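Local coordinates for protein amidohydrolase (Pseudomonas aeruginosa, PDB 2I5G) that probably acts as a metal-dependent dipeptidase of the membrane dipeptidase (M19) family, hydrolysing dipeptides, at residues R23-E27 with N64-V68; S57-I61 with G87-G91. The protein carries 2 engineered substitutions. All coordinates share one frame; numbering follows the deposited sequence.

Contact 1. Residues R23-E27 with N64-V68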
ATOM      1  N   ARG A  23      -0.148 -25.503  24.050  1.00 18.70           N
ATOM      2  CA  ARG A  23      -0.005 -26.950  23.984  1.00 18.14           C
ATOM      3  C   ARG A  23      -1.326 -27.679  23.780  1.00 19.64           C
ATOM      4  O   ARG A  23      -1.362 -28.765  23.200  1.00 18.32           O
ATOM      5  CB  ARG A  23       0.664 -27.487  25.247  1.00 15.81           C
ATOM      6  CG  ARG A  23       1.012 -28.963  25.136  1.00 16.23           C
ATOM      7  CD  ARG A  23       1.773 -29.469  26.338  1.00 14.22           C
ATOM      8  NE  ARG A  23       2.161 -30.862  26.156  1.00 13.82           N
ATOM      9  CZ  ARG A  23       3.148 -31.266  25.362  1.00 12.33           C
ATOM     10  NH1 ARG A  23       3.854 -30.379  24.675  1.00 10.15           N
ATOM     11  NH2 ARG A  23       3.422 -32.561  25.249  1.00  6.92           N
ATOM     12  N   GLU A  24      -2.411 -27.089  24.264  1.00 30.22           N
ATOM     13  CA  GLU A  24      -3.706 -27.725  24.124  1.00 31.74           C
ATOM     14  C   GLU A  24      -4.150 -27.754  22.669  1.00 30.62           C
ATOM     15  O   GLU A  24      -4.811 -28.698  22.236  1.00 29.92           O
ATOM     16  CB  GLU A  24      -4.751 -27.016  24.987  1.00 55.62           C
ATOM     17  CG  GLU A  24      -6.142 -27.632  24.874  1.00 61.87           C
ATOM     18  CD  GLU A  24      -6.110 -29.160  24.828  1.00 65.56           C
ATOM     19  OE1 GLU A  24      -5.668 -29.787  25.819  1.00 67.00           O
ATOM     20  OE2 GLU A  24      -6.526 -29.731  23.792  1.00 65.43           O
ATOM     21  N   LEU A  25      -3.788 -26.722  21.914  1.00 24.13           N
ATOM     22  CA  LEU A  25      -4.161 -26.660  20.507  1.00 22.08           C
ATOM     23  C   LEU A  25      -3.421 -27.779  19.800  1.00 22.14           C
ATOM     24  O   LEU A  25      -3.988 -28.502  18.979  1.00 22.19           O
ATOM     25  CB  LEU A  25      -3.773 -25.304  19.908  1.00  9.24           C
ATOM     26  CG  LEU A  25      -4.169 -25.013  18.454  1.00  9.40           C
ATOM     27  CD1 LEU A  25      -3.201 -25.690  17.507  1.00  8.91           C
ATOM     28  CD2 LEU A  25      -5.598 -25.481  18.199  1.00  8.79           C
ATOM     29  N   PHE A  26      -2.147 -27.923  20.147  1.00 17.95           N
ATOM     30  CA  PHE A  26      -1.288 -28.947  19.572  1.00 15.74           C
ATOM     31  C   PHE A  26      -1.834 -30.347  19.810  1.00 14.45           C
ATOM     32  O   PHE A  26      -1.837 -31.180  18.911  1.00 12.80           O
ATOM     33  CB  PHE A  26       0.112 -28.819  20.164  1.00 12.97           C
ATOM     34  CG  PHE A  26       0.810 -27.548  19.785  1.00 13.67           C
ATOM     35  CD1 PHE A  26       1.887 -27.080  20.530  1.00 12.49           C
ATOM     36  CD2 PHE A  26       0.402 -26.820  18.669  1.00 13.95           C
ATOM     37  CE1 PHE A  26       2.548 -25.907  20.171  1.00 13.16           C
ATOM     38  CE2 PHE A  26       1.058 -25.644  18.302  1.00 15.62           C
ATOM     39  CZ  PHE A  26       2.131 -25.188  19.054  1.00 14.88           C
ATOM     40  N   GLU A  27      -2.305 -30.596  21.023  1.00 17.11           N
ATOM     41  CA  GLU A  27      -2.849 -31.900  21.372  1.00 17.66           C
ATOM     42  C   GLU A  27      -4.155 -32.213  20.637  1.00 16.29           C
ATOM     43  O   GLU A  27      -4.443 -33.371  20.330  1.00 16.08           O
ATOM     44  CB  GLU A  27      -3.053 -31.974  22.885  1.00 17.77           C
ATOM     45  CG  GLU A  27      -1.762 -31.794  23.659  1.00 22.24           C
ATOM     46  CD  GLU A  27      -1.986 -31.641  25.148  1.00 25.79           C
ATOM     47  OE1 GLU A  27      -0.990 -31.507  25.897  1.00 26.61           O
ATOM     48  OE2 GLU A  27      -3.162 -31.651  25.570  1.00 29.06           O
ATOM     49  N   ASN A  64       7.351 -27.718  22.450  1.00 16.69           N
ATOM     50  CA  ASN A  64       6.384 -28.807  22.293  1.00 16.02           C
ATOM     51  C   ASN A  64       6.766 -29.687  21.104  1.00 17.09           C
ATOM     52  O   ASN A  64       5.891 -30.151  20.371  1.00 18.50           O
ATOM     53  CB  ASN A  64       4.981 -28.248  22.055  1.00 14.30           C
ATOM     54  CG  ASN A  64       4.488 -27.378  23.199  1.00 14.80           C
ATOM     55  OD1 ASN A  64       4.151 -27.874  24.274  1.00 16.67           O
ATOM     56  ND2 ASN A  64       4.447 -26.072  22.970  1.00 13.89           N
ATOM     57  N   SER A  65       8.066 -29.915  20.924  1.00 11.90           N
ATOM     58  CA  SER A  65       8.582 -30.710  19.811  1.00 12.43           C
ATOM     59  C   SER A  65       8.126 -32.168  19.790  1.00 12.75           C
ATOM     60  O   SER A  65       8.373 -32.894  18.821  1.00 11.91           O
ATOM     61  CB  SER A  65      10.109 -30.667  19.802  1.00 12.20           C
ATOM     62  OG  SER A  65      10.644 -31.321  20.940  1.00 13.14           O
ATOM     63  N   ASP A  66       7.465 -32.599  20.856  1.00 18.30           N
ATOM     64  CA  ASP A  66       6.988 -33.972  20.931  1.00 18.74           C
ATOM     65  C   ASP A  66       5.603 -34.087  20.296  1.00 18.62           C
ATOM     66  O   ASP A  66       5.060 -35.181  20.159  1.00 19.62           O
ATOM     67  CB  ASP A  66       6.947 -34.418  22.393  1.00 18.51           C
ATOM     68  CG  ASP A  66       6.062 -33.531  23.249  1.00 20.31           C
ATOM     69  OD1 ASP A  66       6.128 -32.293  23.095  1.00 20.49           O
ATOM     70  OD2 ASP A  66       5.309 -34.074  24.086  1.00 20.94           O
ATOM     71  N   LEU A  67       5.052 -32.945  19.898  1.00 19.28           N
ATOM     72  CA  LEU A  67       3.731 -32.870  19.284  1.00 18.82           C
ATOM     73  C   LEU A  67       3.775 -32.329  17.863  1.00 18.95           C
ATOM     74  O   LEU A  67       3.049 -32.800  16.990  1.00 19.91           O
ATOM     75  CB  LEU A  67       2.814 -31.965  20.118  1.00 14.84           C
ATOM     76  CG  LEU A  67       2.004 -32.590  21.262  1.00 14.03           C
ATOM     77  CD1 LEU A  67       2.820 -33.663  21.967  1.00 10.13           C
ATOM     78  CD2 LEU A  67       1.555 -31.488  22.225  1.00 13.78           C
ATOM     79  N   VAL A  68       4.629 -31.335  17.633  1.00 12.09           N
ATOM     80  CA  VAL A  68       4.728 -30.715  16.322  1.00 11.30           C
ATOM     81  C   VAL A  68       6.162 -30.474  15.859  1.00 10.94           C
ATOM     82  O   VAL A  68       7.092 -30.435  16.665  1.00 12.26           O
ATOM     83  CB  VAL A  68       3.983 -29.360  16.314  1.00 21.59           C
ATOM     84  CG1 VAL A  68       2.512 -29.568  16.647  1.00 21.36           C
ATOM     85  CG2 VAL A  68       4.621 -28.414  17.325  1.00 22.00           C
TER

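Contact 2. Residues S57-I61 with G87-G91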
ATOM      1  N   SER A  57       6.412 -18.237  17.448  1.00  5.48           N
ATOM      2  CA  SER A  57       5.965 -19.527  16.934  1.00  5.42           C
ATOM      3  C   SER A  57       7.055 -20.590  17.094  1.00  6.23           C
ATOM      4  O   SER A  57       6.802 -21.674  17.608  1.00  6.66           O
ATOM      5  CB  SER A  57       5.572 -19.398  15.458  1.00  6.54           C
ATOM      6  OG  SER A  57       4.486 -18.498  15.288  1.00  5.45           O
ATOM      7  N   ASN A  58       8.267 -20.274  16.647  1.00 14.47           N
ATOM      8  CA  ASN A  58       9.381 -21.202  16.755  1.00 15.61           C
ATOM      9  C   ASN A  58       9.582 -21.647  18.202  1.00 17.67           C
ATOM     10  O   ASN A  58      10.081 -22.743  18.454  1.00 18.99           O
ATOM     11  CB  ASN A  58      10.672 -20.546  16.259  1.00  7.57           C
ATOM     12  CG  ASN A  58      10.681 -20.326  14.764  1.00  7.56           C
ATOM     13  OD1 ASN A  58      11.569 -19.657  14.233  1.00  6.77           O
ATOM     14  ND2 ASN A  58       9.697 -20.899  14.073  1.00  6.85           N
ATOM     15  N   LYS A  59       9.205 -20.796  19.152  1.00 13.64           N
ATOM     16  CA  LYS A  59       9.366 -21.144  20.557  1.00 14.39           C
ATOM     17  C   LYS A  59       8.333 -22.169  21.024  1.00 13.95           C
ATOM     18  O   LYS A  59       8.662 -23.110  21.753  1.00 13.12           O
ATOM     19  CB  LYS A  59       9.279 -19.895  21.434  1.00 19.08           C
ATOM     20  CG  LYS A  59       9.547 -20.189  22.897  1.00 18.79           C
ATOM     21  CD  LYS A  59       9.411 -18.956  23.766  1.00 20.91           C
ATOM     22  CE  LYS A  59       9.638 -19.324  25.212  1.00 21.16           C
ATOM     23  NZ  LYS A  59      10.944 -20.021  25.360  1.00 25.32           N
ATOM     24  N   LEU A  60       7.083 -21.991  20.618  1.00 18.28           N
ATOM     25  CA  LEU A  60       6.051 -22.937  21.009  1.00 19.09           C
ATOM     26  C   LEU A  60       6.367 -24.307  20.431  1.00 19.07           C
ATOM     27  O   LEU A  60       6.207 -25.324  21.105  1.00 20.95           O
ATOM     28  CB  LEU A  60       4.681 -22.463  20.534  1.00 17.33           C
ATOM     29  CG  LEU A  60       4.069 -21.430  21.480  1.00 19.23           C
ATOM     30  CD1 LEU A  60       2.972 -20.645  20.783  1.00 19.13           C
ATOM     31  CD2 LEU A  60       3.538 -22.159  22.708  1.00 17.87           C
ATOM     32  N   ILE A  61       6.829 -24.334  19.188  1.00 12.30           N
ATOM     33  CA  ILE A  61       7.174 -25.593  18.555  1.00 11.98           C
ATOM     34  C   ILE A  61       8.329 -26.212  19.325  1.00 14.19           C
ATOM     35  O   ILE A  61       8.261 -27.363  19.748  1.00 16.50           O
ATOM     36  CB  ILE A  61       7.595 -25.381  17.082  1.00  5.18           C
ATOM     37  CG1 ILE A  61       6.380 -24.936  16.255  1.00  1.91           C
ATOM     38  CG2 ILE A  61       8.235 -26.656  16.533  1.00  3.12           C
ATOM     39  CD1 ILE A  61       6.668 -24.750  14.780  1.00  1.28           C
ATOM     40  N   GLY A  87       2.794 -31.554  11.420  1.00 16.79           N
ATOM     41  CA  GLY A  87       3.687 -30.620  10.773  1.00 18.25           C
ATOM     42  C   GLY A  87       3.049 -29.256  10.732  1.00 18.98           C
ATOM     43  O   GLY A  87       1.838 -29.142  10.536  1.00 21.86           O
ATOM     44  N   ILE A  88       3.858 -28.220  10.925  1.00 11.21           N
ATOM     45  CA  ILE A  88       3.357 -26.855  10.904  1.00  9.46           C
ATOM     46  C   ILE A  88       4.033 -26.029   9.824  1.00  7.21           C
ATOM     47  O   ILE A  88       5.244 -25.827   9.839  1.00  5.21           O
ATOM     48  CB  ILE A  88       3.531 -26.190  12.286  1.00  6.20           C
ATOM     49  CG1 ILE A  88       2.549 -26.838  13.266  1.00  7.04           C
ATOM     50  CG2 ILE A  88       3.285 -24.686  12.203  1.00  5.14           C
ATOM     51  CD1 ILE A  88       2.624 -26.283  14.660  1.00 12.30           C
ATOM     52  N   LEU A  89       3.221 -25.574   8.876  1.00  9.89           N
ATOM     53  CA  LEU A  89       3.686 -24.775   7.753  1.00  9.31           C
ATOM     54  C   LEU A  89       3.270 -23.313   7.935  1.00  9.26           C
ATOM     55  O   LEU A  89       2.081 -22.986   7.924  1.00 10.47           O
ATOM     56  CB  LEU A  89       3.106 -25.353   6.454  1.00  9.00           C
ATOM     57  CG  LEU A  89       3.053 -24.490   5.186  1.00 10.54           C
ATOM     58  CD1 LEU A  89       4.423 -23.910   4.912  1.00 10.01           C
ATOM     59  CD2 LEU A  89       2.558 -25.324   3.997  1.00  9.47           C
ATOM     60  N   TYR A  90       4.257 -22.437   8.101  1.00  6.06           N
ATOM     61  CA  TYR A  90       3.991 -21.014   8.299  1.00  5.62           C
ATOM     62  C   TYR A  90       3.384 -20.316   7.102  1.00  6.31           C
ATOM     63  O   TYR A  90       3.880 -20.453   5.977  1.00  6.58           O
ATOM     64  CB  TYR A  90       5.273 -20.269   8.674  1.00  4.71           C
ATOM     65  CG  TYR A  90       5.815 -20.622  10.030  1.00  5.58           C
ATOM     66  CD1 TYR A  90       4.990 -21.189  11.007  1.00  4.06           C
ATOM     67  CD2 TYR A  90       7.139 -20.342  10.360  1.00  5.56           C
ATOM     68  CE1 TYR A  90       5.471 -21.460  12.277  1.00  4.96           C
ATOM     69  CE2 TYR A  90       7.634 -20.609  11.631  1.00  5.81           C
ATOM     70  CZ  TYR A  90       6.793 -21.166  12.585  1.00  7.06           C
ATOM     71  OH  TYR A  90       7.271 -21.410  13.850  1.00  7.41           O
ATOM     72  N   GLY A  91       2.329 -19.541   7.359  1.00  4.60           N
ATOM     73  CA  GLY A  91       1.673 -18.802   6.296  1.00  5.66           C
ATOM     74  C   GLY A  91       1.325 -17.367   6.656  1.00  6.09           C
ATOM     75  O   GLY A  91       1.168 -17.022   7.836  1.00  5.55           O
TER

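Contact 1. Residues R23-E27 with N64-V68
R23 and F26, one turn apart on helix 23-31, face N64 and L67 of the turn between helix 47-63 and strand 68-70, with CA atoms 6.9 Å apart for R23 and N64 and 6.4 Å for F26 and L67. In this TIM-barrel-clan enzyme the contact joins a helix to an α-to-β loop through a salt-bridge network of R23, D66 and E27. R23 lies fully stretched from CB to NE, its CG trans to the backbone N (chi1 -172°), which carries the guanidinium across to the turn. R23 NH1 donates to a lone pair of N64 OD1 (2.6 Å), in the amide plane. Beside it R23 NH2 meets the syn lone pair of D66 OD2 at 2.7 Å, the carboxylate lying almost coplanar with the guanidinium, while NH1 to D66 OD1 is weak. E27 OE1 pairs with R23 NE, so carboxylates are bound at the NE side and at the NH1/NH2 side, which should fix the guanidinium's rotation. One guanidinium face rests on L67 CD2, a methyl that also touches E27 CG and F26 CB. Deeper in, N64 ND2 sits at the F26 ring edge while bonding to L60 O; N64 O takes two backbone N-H groups, of L67 and V68, at the turn. Over the ring face, V68 CG2 makes a CH-π contact, 4.3 Å from the F26 centroid and 8° off its normal.

Contact 2. Residues S57-I61 with G87-G91
Y90 reaches from its strand to helix 47-63 and puts the hydroxyl end of its ring among S57, N58 and I61. Its CG stands trans to the carbonyl carbon, and the long side chain spans most of the separation between the two backbones. S57 CB lies beside the Y90 hydroxyl, whereas S57 OG is bonded within its own helix to N53 O. N58 comes in at the ring edge, its amide plane tilted 20° from the ring. The modelled hydrogen bond from N58 ND2 to Y90 OH is improbably short and bent, at 2.5 Å and 117°, so its exact geometry is doubtful. Strand and helix run antiparallel, and the axes of 57-61 and 87-91 come within 11.4 Å, the usual disposition of a helix laid over the parallel strands of a β/α barrel. One turn further along the helix, I61 approaches the tyrosine from the opposite direction with its CG1-CD1 branch extended (chi2 -178°). I61 CD1 thereby lies 4.2 Å from Y90 CZ, oblique to the ring, and also meets I88, two residues earlier on the strand. This second, wholly apolar contact is made by the β-branch methyl of I88, with I61 CD1 at 4.3 Å from I88 CG2.

Overall arrangement
The segments alternate along the chain, 23-27, 57-61, 64-68, 87-91, so the two contacts cross along the chain. Helix 47-63 supplies one side of contact 2 and leads directly into the turn of contact 1, which ends on strand 68-70; that strand pairs in parallel with strand 86-92. The centres lie about 10 Å apart, contact 2 being the more buried and contact 1 nearer the surface. They merge where I88 CD1 approaches V68 CB at 3.7 Å and F26 CE2 at 4.0 Å. A continuous apolar layer thus ties helices 23-31 and 47-63 to the sheet, with the charged network of contact 1 on its outer side.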